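Local coordinates for receptor-like protein kinase ANXUR1 (PDB 6FIG) that is a malectin-like receptor kinase involved in plant reproduction, its ectodomain probably sensing extracellular signals and its kinase phosphorylating serine or threonine, at residues I112-A116 / N382-S386; M178-A183 / K371-M375; R234-Q238 / A247-K251. One frame throughout, in Å; residues are numbered along the deposited sequence.

Contact 1: I112-A116 / N382-S386. With NAG (2-acetamido-2-deoxy-beta-D-glucopyranose), chain C.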
loop_
_atom_site.group_PDB
_atom_site.type_symbol
_atom_site.label_atom_id
_atom_site.label_comp_id
_atom_site.label_asym_id
_atom_site.label_seq_id
_atom_site.Cartn_x
_atom_site.Cartn_y
_atom_site.Cartn_z
ATOM N N ILE A 112 -8.528 31.059 10.747
ATOM C CA ILE A 112 -9.950 31.396 10.553
ATOM C C ILE A 112 -10.775 30.194 10.082
ATOM O O ILE A 112 -11.909 29.979 10.552
ATOM C CB ILE A 112 -10.111 32.597 9.576
ATOM C CG1 ILE A 112 -9.565 33.870 10.225
ATOM C CG2 ILE A 112 -11.566 32.807 9.174
ATOM C CD1 ILE A 112 -9.374 35.025 9.265
ATOM N N THR A 113 -10.222 29.415 9.162
ATOM C CA THR A 113 -10.919 28.230 8.658
ATOM C C THR A 113 -11.167 27.233 9.793
ATOM O O THR A 113 -12.287 26.724 9.930
ATOM C CB THR A 113 -10.159 27.590 7.489
ATOM O OG1 THR A 113 -9.917 28.595 6.497
ATOM C CG2 THR A 113 -10.966 26.434 6.875
ATOM N N CYS A 114 -10.148 26.994 10.613
ATOM C CA CYS A 114 -10.251 26.098 11.774
ATOM C C CYS A 114 -11.280 26.574 12.796
ATOM O O CYS A 114 -12.076 25.773 13.290
ATOM C CB CYS A 114 -8.887 25.899 12.434
ATOM S SG CYS A 114 -7.886 24.709 11.511
ATOM N N GLN A 115 -11.285 27.874 13.078
ATOM C CA GLN A 115 -12.269 28.460 14.005
ATOM C C GLN A 115 -13.707 28.253 13.496
ATOM O O GLN A 115 -14.580 27.819 14.256
ATOM C CB GLN A 115 -11.986 29.942 14.205
ATOM C CG GLN A 115 -12.767 30.593 15.338
ATOM C CD GLN A 115 -12.425 32.063 15.498
ATOM O OE1 GLN A 115 -11.691 32.637 14.685
ATOM N NE2 GLN A 115 -12.955 32.683 16.545
ATOM N N ALA A 116 -13.934 28.532 12.211
ATOM C CA ALA A 116 -15.266 28.357 11.589
ATOM C C ALA A 116 -15.759 26.916 11.617
ATOM O O ALA A 116 -16.937 26.669 11.849
ATOM C CB ALA A 116 -15.257 28.875 10.155
ATOM N N ASN A 382 -12.035 32.585 2.873
ATOM C CA ASN A 382 -12.043 32.020 4.209
ATOM C C ASN A 382 -13.479 32.126 4.710
ATOM O O ASN A 382 -14.172 33.086 4.378
ATOM C CB ASN A 382 -11.091 32.746 5.146
ATOM C CG ASN A 382 -9.653 32.707 4.658
ATOM O OD1 ASN A 382 -9.072 31.632 4.463
ATOM N ND2 ASN A 382 -9.070 33.883 4.472
ATOM N N PRO A 383 -13.935 31.135 5.486
ATOM C CA PRO A 383 -15.286 31.220 6.043
ATOM C C PRO A 383 -15.427 32.313 7.105
ATOM O O PRO A 383 -14.424 32.840 7.616
ATOM C CB PRO A 383 -15.518 29.818 6.629
ATOM C CG PRO A 383 -14.148 29.277 6.886
ATOM C CD PRO A 383 -13.266 29.869 5.836
ATOM N N GLU A 384 -16.677 32.679 7.390
ATOM C CA GLU A 384 -16.993 33.671 8.421
ATOM C C GLU A 384 -16.677 33.098 9.812
ATOM O O GLU A 384 -16.859 31.898 10.031
ATOM C CB GLU A 384 -18.469 34.087 8.329
ATOM C CG GLU A 384 -18.821 34.895 7.081
ATOM C CD GLU A 384 -18.586 36.390 7.249
ATOM O OE1 GLU A 384 -17.498 36.783 7.716
ATOM O OE2 GLU A 384 -19.495 37.182 6.914
ATOM N N PRO A 385 -16.236 33.955 10.759
ATOM C CA PRO A 385 -15.564 33.474 11.983
ATOM C C PRO A 385 -16.377 32.492 12.841
ATOM O O PRO A 385 -15.850 31.447 13.234
ATOM C CB PRO A 385 -15.280 34.766 12.776
ATOM C CG PRO A 385 -15.653 35.908 11.886
ATOM C CD PRO A 385 -16.629 35.372 10.886
ATOM N N SER A 386 -17.640 32.828 13.109
ATOM C CA SER A 386 -18.509 32.020 13.974
ATOM C C SER A 386 -19.181 30.897 13.189
ATOM O O SER A 386 -18.582 29.848 12.947
ATOM C CB SER A 386 -19.571 32.908 14.638
ATOM O OG SER A 386 -20.439 32.147 15.461
HETATM C C1 NAG C . -8.203 37.646 3.098
HETATM C C2 NAG C . -8.955 38.831 2.511
HETATM C C3 NAG C . -9.545 39.708 3.612
HETATM C C4 NAG C . -10.319 38.876 4.629
HETATM C C5 NAG C . -9.438 37.755 5.163
HETATM C C6 NAG C . -10.154 36.838 6.154
HETATM C C7 NAG C . -7.982 39.550 0.368
HETATM C C8 NAG C . -6.928 40.411 -0.261
HETATM N N2 NAG C . -8.027 39.599 1.700
HETATM O O3 NAG C . -10.394 40.707 3.040
HETATM O O4 NAG C . -10.708 39.753 5.702
HETATM O O5 NAG C . -8.993 36.957 4.066
HETATM O O6 NAG C . -11.232 36.159 5.506
HETATM O O7 NAG C . -8.735 38.883 -0.307
#
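A short helix can meet a proline-rich tail mainly through van der Waals contact, and the C-terminal tail of this ectodomain is a good example. Ile112 comes first: its CA-CB bond points toward the tail, CG2 lies 3.3 Å from Pro383 O and 4.1 Å from Asn382 CB, and CD1 reaches to 3.7 Å from C6 of the N-acetylglucosamine. The same sugar receives two weak hydrogen bonds from Asn382, whose ND2 lies 3.1 Å from O5 and 3.3 Å from O6 of the NAG; Ile112 and Asn382 thus form part of the glycan pocket, where Tyr146 OH also hydrogen-bonds the sugar. Thr113 follows with OG1 3.6 Å from Pro383 CD; this hydroxyl is hydrogen-bonded to Ser109 O. Farther along, Gln115 lays CG 3.8 Å from Pro385 O. Ala116, one turn on from Ile112, its N donating to Ile112 O at 3.0 Å, also points toward the tail. Its CB packs 3.5 Å from Pro383 CG and 3.4 Å from Glu384 O, while its CA makes a CA-H...O contact of 3.5 Å with Pro385 O. Asn382 ND2 also bonds Asn107 O of strand 102-108, and OD1 bonds Ser109 N just after it. The tail thus crosses helix 110-117, whose Thr113 and Cys114 rest on Leu122 of strand 122-128, while Phe108 of strand 102-108 touches both Thr113 and Asn382.

Contact 2: M178-A183 / K371-M375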
loop_
_atom_site.group_PDB
_atom_site.type_symbol
_atom_site.label_atom_id
_atom_site.label_comp_id
_atom_site.label_asym_id
_atom_site.label_seq_id
_atom_site.Cartn_x
_atom_site.Cartn_y
_atom_site.Cartn_z
ATOM N N MET A 178 -21.293 17.624 -17.706
ATOM C CA MET A 178 -20.044 18.319 -17.384
ATOM C C MET A 178 -18.957 17.266 -17.477
ATOM O O MET A 178 -19.109 16.179 -16.941
ATOM C CB MET A 178 -20.020 18.863 -15.946
ATOM C CG MET A 178 -20.825 20.119 -15.663
ATOM S SD MET A 178 -20.471 21.560 -16.676
ATOM C CE MET A 178 -18.866 22.085 -16.079
ATOM N N ASP A 179 -17.861 17.591 -18.153
ATOM C CA ASP A 179 -16.723 16.656 -18.281
ATOM C C ASP A 179 -15.674 16.867 -17.202
ATOM O O ASP A 179 -15.051 17.914 -17.168
ATOM C CB ASP A 179 -16.088 16.790 -19.653
ATOM C CG ASP A 179 -15.148 15.651 -19.978
ATOM O OD1 ASP A 179 -15.004 14.723 -19.148
ATOM O OD2 ASP A 179 -14.583 15.680 -21.083
ATOM N N ALA A 180 -15.467 15.870 -16.335
ATOM C CA ALA A 180 -14.466 15.962 -15.261
ATOM C C ALA A 180 -13.209 15.155 -15.562
ATOM O O ALA A 180 -12.260 15.209 -14.760
ATOM C CB ALA A 180 -15.055 15.515 -13.943
ATOM N N LYS A 181 -13.158 14.471 -16.712
ATOM C CA LYS A 181 -12.010 13.616 -17.024
ATOM C C LYS A 181 -10.662 14.337 -16.922
ATOM O O LYS A 181 -9.686 13.753 -16.456
ATOM C CB LYS A 181 -12.165 12.974 -18.404
ATOM C CG LYS A 181 -10.999 12.128 -18.875
ATOM C CD LYS A 181 -10.791 10.921 -17.980
ATOM C CE LYS A 181 -9.619 10.070 -18.442
ATOM N NZ LYS A 181 -9.750 9.596 -19.834
ATOM N N THR A 182 -10.600 15.597 -17.355
ATOM C CA THR A 182 -9.346 16.354 -17.313
ATOM C C THR A 182 -9.458 17.570 -16.387
ATOM O O THR A 182 -8.667 18.519 -16.500
ATOM C CB THR A 182 -8.886 16.792 -18.716
ATOM O OG1 THR A 182 -9.954 17.490 -19.355
ATOM C CG2 THR A 182 -8.473 15.577 -19.571
ATOM N N ALA A 183 -10.396 17.525 -15.455
ATOM C CA ALA A 183 -10.577 18.596 -14.494
ATOM C C ALA A 183 -9.623 18.427 -13.317
ATOM O O ALA A 183 -9.200 17.307 -13.005
ATOM C CB ALA A 183 -12.007 18.633 -14.007
ATOM N N LYS A 371 -15.357 19.916 -5.904
ATOM C CA LYS A 371 -15.337 21.201 -6.613
ATOM C C LYS A 371 -14.547 21.077 -7.890
ATOM O O LYS A 371 -13.421 20.609 -7.840
ATOM C CB LYS A 371 -14.664 22.241 -5.731
ATOM C CG LYS A 371 -14.623 23.644 -6.283
ATOM C CD LYS A 371 -13.642 24.502 -5.492
ATOM C CE LYS A 371 -14.158 24.840 -4.112
ATOM N NZ LYS A 371 -13.087 25.489 -3.328
ATOM N N MET A 372 -15.089 21.526 -9.005
ATOM C CA MET A 372 -14.350 21.574 -10.258
ATOM C C MET A 372 -13.622 22.904 -10.368
ATOM O O MET A 372 -14.139 23.944 -9.939
ATOM C CB MET A 372 -15.304 21.450 -11.444
ATOM C CG MET A 372 -16.107 20.177 -11.441
ATOM S SD MET A 372 -17.062 19.980 -12.950
ATOM C CE MET A 372 -15.764 19.680 -14.146
ATOM N N ASP A 373 -12.435 22.891 -10.975
ATOM C CA ASP A 373 -11.709 24.133 -11.190
ATOM C C ASP A 373 -12.376 25.028 -12.240
ATOM O O ASP A 373 -12.997 24.547 -13.193
ATOM C CB ASP A 373 -10.198 23.923 -11.469
ATOM C CG ASP A 373 -9.877 23.153 -12.774
ATOM O OD1 ASP A 373 -10.599 22.206 -13.178
ATOM O OD2 ASP A 373 -8.800 23.467 -13.358
ATOM N N THR A 374 -12.260 26.335 -12.014
ATOM C CA THR A 374 -12.669 27.385 -12.950
ATOM C C THR A 374 -11.473 28.320 -13.103
ATOM O O THR A 374 -10.944 28.787 -12.103
ATOM C CB THR A 374 -13.858 28.200 -12.407
ATOM O OG1 THR A 374 -15.042 27.401 -12.472
ATOM C CG2 THR A 374 -14.098 29.474 -13.230
ATOM N N MET A 375 -11.071 28.585 -14.341
ATOM C CA MET A 375 -9.926 29.472 -14.640
ATOM C C MET A 375 -8.645 28.996 -13.903
ATOM O O MET A 375 -7.899 29.802 -13.353
ATOM C CB MET A 375 -10.272 30.945 -14.319
ATOM C CG MET A 375 -11.380 31.573 -15.182
ATOM S SD MET A 375 -11.031 31.701 -16.958
ATOM C CE MET A 375 -9.471 32.568 -16.996
#
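Two strands end here without pairing with each other. Strand 177-179 runs out at Asp179 into a type I beta turn from Ala180 to Ala183, closed by a hydrogen bond from Ala183 N to Ala180 O of 3.1 Å; strand 363-372 ends at Met372, with Met372 CA 6.4 Å from Ala183 CA. The turn is begun by an Asx turn, in which Asp179 OD1 accepts from Lys181 N at 3.1 Å. Across the gap the work falls mostly to one side chain, illustrating how a flexible methionine can fill the space between two backbones that do not pair. Met372 points toward the turn and sends its CE 3.6 Å from Asp179 O, 4.2 Å from Ala180 CB and 3.9 Å from Ala183 CB, while its SD meets Met178 CE at 4.2 Å. The two alanines are small enough for the methyl to settle against the turn. Asp373 brings OD1 to 3.8 Å from Ala183 CA, the same oxygen being hydrogen-bonded to Asn184 N, just beyond the turn. Backbone bonds join Met178 to Ala168 of strand 167-170 and Met372 to Thr279. The contact thus joins the ends of two strands of the same mixed sheet: Met372 also packs on Leu185 of strand 185-192, and strand 278-287 covers Met372 with Thr279 and Ile281, the latter touching Ala180 as well.

Contact 3: R234-Q238 / A247-K251. With CA (calcium ion), chain H.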
loop_
_atom_site.group_PDB
_atom_site.type_symbol
_atom_site.label_atom_id
_atom_site.label_comp_id
_atom_site.label_asym_id
_atom_site.label_seq_id
_atom_site.Cartn_x
_atom_site.Cartn_y
_atom_site.Cartn_z
ATOM N N ARG A 234 -21.495 -10.219 0.305
ATOM C CA ARG A 234 -20.405 -9.875 -0.603
ATOM C C ARG A 234 -20.866 -8.775 -1.558
ATOM O O ARG A 234 -21.987 -8.819 -2.095
ATOM C CB ARG A 234 -19.867 -11.087 -1.394
ATOM C CG ARG A 234 -18.534 -10.778 -2.087
ATOM C CD ARG A 234 -17.901 -11.947 -2.844
ATOM N NE ARG A 234 -16.893 -11.477 -3.814
ATOM C CZ ARG A 234 -15.650 -11.061 -3.524
ATOM N NH1 ARG A 234 -15.199 -11.044 -2.267
ATOM N NH2 ARG A 234 -14.836 -10.652 -4.505
ATOM N N ILE A 235 -20.009 -7.773 -1.709
ATOM C CA ILE A 235 -20.193 -6.712 -2.681
ATOM C C ILE A 235 -19.584 -7.212 -3.982
ATOM O O ILE A 235 -18.387 -7.506 -4.050
ATOM C CB ILE A 235 -19.524 -5.394 -2.240
ATOM C CG1 ILE A 235 -20.041 -4.951 -0.845
ATOM C CG2 ILE A 235 -19.744 -4.306 -3.294
ATOM C CD1 ILE A 235 -21.555 -4.781 -0.736
ATOM N N ASN A 236 -20.408 -7.272 -5.012
ATOM C CA ASN A 236 -20.036 -7.794 -6.309
ATOM C C ASN A 236 -19.745 -6.663 -7.299
ATOM O O ASN A 236 -20.623 -6.193 -8.013
ATOM C CB ASN A 236 -21.183 -8.678 -6.809
ATOM C CG ASN A 236 -20.917 -9.268 -8.163
ATOM O OD1 ASN A 236 -19.782 -9.274 -8.635
ATOM N ND2 ASN A 236 -21.989 -9.778 -8.806
ATOM N N TYR A 237 -18.493 -6.224 -7.347
ATOM C CA TYR A 237 -18.144 -5.049 -8.145
ATOM C C TYR A 237 -18.342 -5.169 -9.671
ATOM O O TYR A 237 -18.491 -4.156 -10.335
ATOM C CB TYR A 237 -16.686 -4.628 -7.869
ATOM C CG TYR A 237 -16.477 -3.868 -6.568
ATOM C CD1 TYR A 237 -16.448 -4.526 -5.347
ATOM C CD2 TYR A 237 -16.264 -2.496 -6.569
ATOM C CE1 TYR A 237 -16.250 -3.829 -4.162
ATOM C CE2 TYR A 237 -16.055 -1.784 -5.385
ATOM C CZ TYR A 237 -16.021 -2.469 -4.188
ATOM O OH TYR A 237 -15.805 -1.770 -3.028
ATOM N N GLN A 238 -18.270 -6.380 -10.218
ATOM C CA GLN A 238 -18.299 -6.592 -11.684
ATOM C C GLN A 238 -17.178 -5.782 -12.375
ATOM O O GLN A 238 -16.025 -5.978 -12.037
ATOM C CB GLN A 238 -19.692 -6.315 -12.274
ATOM C CG GLN A 238 -20.757 -7.273 -11.799
ATOM C CD GLN A 238 -22.070 -7.123 -12.581
ATOM O OE1 GLN A 238 -22.473 -6.009 -12.961
ATOM N NE2 GLN A 238 -22.741 -8.243 -12.810
ATOM N N ALA A 247 -15.402 -1.629 -0.012
ATOM C CA ALA A 247 -16.603 -2.463 0.132
ATOM C C ALA A 247 -17.480 -2.035 1.295
ATOM O O ALA A 247 -18.716 -2.088 1.201
ATOM C CB ALA A 247 -16.236 -3.922 0.276
ATOM N N ASP A 248 -16.859 -1.579 2.379
ATOM C CA ASP A 248 -17.621 -1.176 3.553
ATOM C C ASP A 248 -18.571 -0.009 3.318
ATOM O O ASP A 248 -19.601 0.057 4.003
ATOM C CB ASP A 248 -16.716 -0.943 4.769
ATOM C CG ASP A 248 -16.371 -2.258 5.513
ATOM O OD1 ASP A 248 -16.968 -3.337 5.266
ATOM O OD2 ASP A 248 -15.492 -2.234 6.382
ATOM N N ILE A 249 -18.284 0.877 2.355
ATOM C CA ILE A 249 -19.227 1.931 1.993
ATOM C C ILE A 249 -20.555 1.308 1.562
ATOM O O ILE A 249 -21.640 1.740 2.007
ATOM C CB ILE A 249 -18.679 2.799 0.823
ATOM C CG1 ILE A 249 -17.489 3.629 1.317
ATOM C CG2 ILE A 249 -19.763 3.651 0.162
ATOM C CD1 ILE A 249 -17.835 4.668 2.352
ATOM N N TYR A 250 -20.456 0.296 0.713
ATOM C CA TYR A 250 -21.629 -0.328 0.096
ATOM C C TYR A 250 -22.391 -1.244 1.047
ATOM O O TYR A 250 -23.561 -1.537 0.793
ATOM C CB TYR A 250 -21.198 -1.036 -1.190
ATOM C CG TYR A 250 -20.613 -0.075 -2.188
ATOM C CD1 TYR A 250 -21.390 0.920 -2.759
ATOM C CD2 TYR A 250 -19.267 -0.113 -2.521
ATOM C CE1 TYR A 250 -20.863 1.812 -3.664
ATOM C CE2 TYR A 250 -18.727 0.776 -3.438
ATOM C CZ TYR A 250 -19.514 1.764 -3.974
ATOM O OH TYR A 250 -19.000 2.656 -4.881
ATOM N N LYS A 251 -21.766 -1.657 2.153
ATOM C CA LYS A 251 -22.427 -2.539 3.133
ATOM C C LYS A 251 -23.270 -1.812 4.189
ATOM O O LYS A 251 -23.881 -2.462 5.058
ATOM C CB LYS A 251 -21.392 -3.439 3.831
ATOM C CG LYS A 251 -20.737 -4.412 2.879
ATOM C CD LYS A 251 -19.615 -5.213 3.543
ATOM C CE LYS A 251 -18.880 -6.044 2.500
ATOM N NZ LYS A 251 -17.702 -6.797 3.050
HETATM CA CA CA H . -22.528 3.319 3.681
HETATM O O HOH W 1 -17.429 -7.578 0.236
#
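A calcium site of the malectin-like ectodomain adjoins this contact, through Ile249 of its short helix 247-250. Ile249 O binds the ion at 2.5 Å, with Asn192, Val193, Thr252 and Asn365 also binding it; segment 234-238 meets other residues of the helix and Lys251 just after it. This is a worked case of a weakly bonded turn that binds a metal through one carbonyl and meets a neighbouring segment through other side chains. Ile235 points toward the helix and spreads over it: CD1 is 3.8 Å from Tyr250 CB, while CG1 lies 4.1 Å from Ala247 CB and 3.7 Å from Lys251 CE, so even the aliphatic part of the lysine joins the apolar patch. Tyr237 starts sideways but its ring reaches in, and the edge of Tyr250 is directed at its face in an offset edge-to-face pair, with ring centroids 6.0 Å apart and planes at 87°. The hydroxyl of Tyr237 is hydrogen-bonded to Ala245 O, just ahead of the helix. One water ties the backbone to the lysine, accepting from Ile235 N at 3.2 Å and, weakly, from Lys251 NZ at 2.9 Å. Lys27 of the second subunit packs on Arg234 and Lys251. Within the chain, Tyr250 OH is bonded to His285 of strand 278-287. Ile235 and Tyr250 both rest on Cys287 of that strand and, with Tyr237, on Pro327 of strand 327-336.

The three contacts show how chemistry follows position. Contact 1 lies at the surface, where prolines, backbone oxygens and a sugar meet a helix; contacts 2 and 3 are partly buried and rely on apolar side chains, methionine in one, isoleucine and aromatic rings in the other. Contacts 2 and 3 also share a support, since both pack on strand 278-287, though their centres are about 28 Å apart. Contacts 1 and 3 stand on opposite sides of the chain's centre, about 37 Å between their centres, one beside a glycan and the other beside calcium. Along the chain they are nested, contact 3 within contact 2 and contact 2 within contact 1.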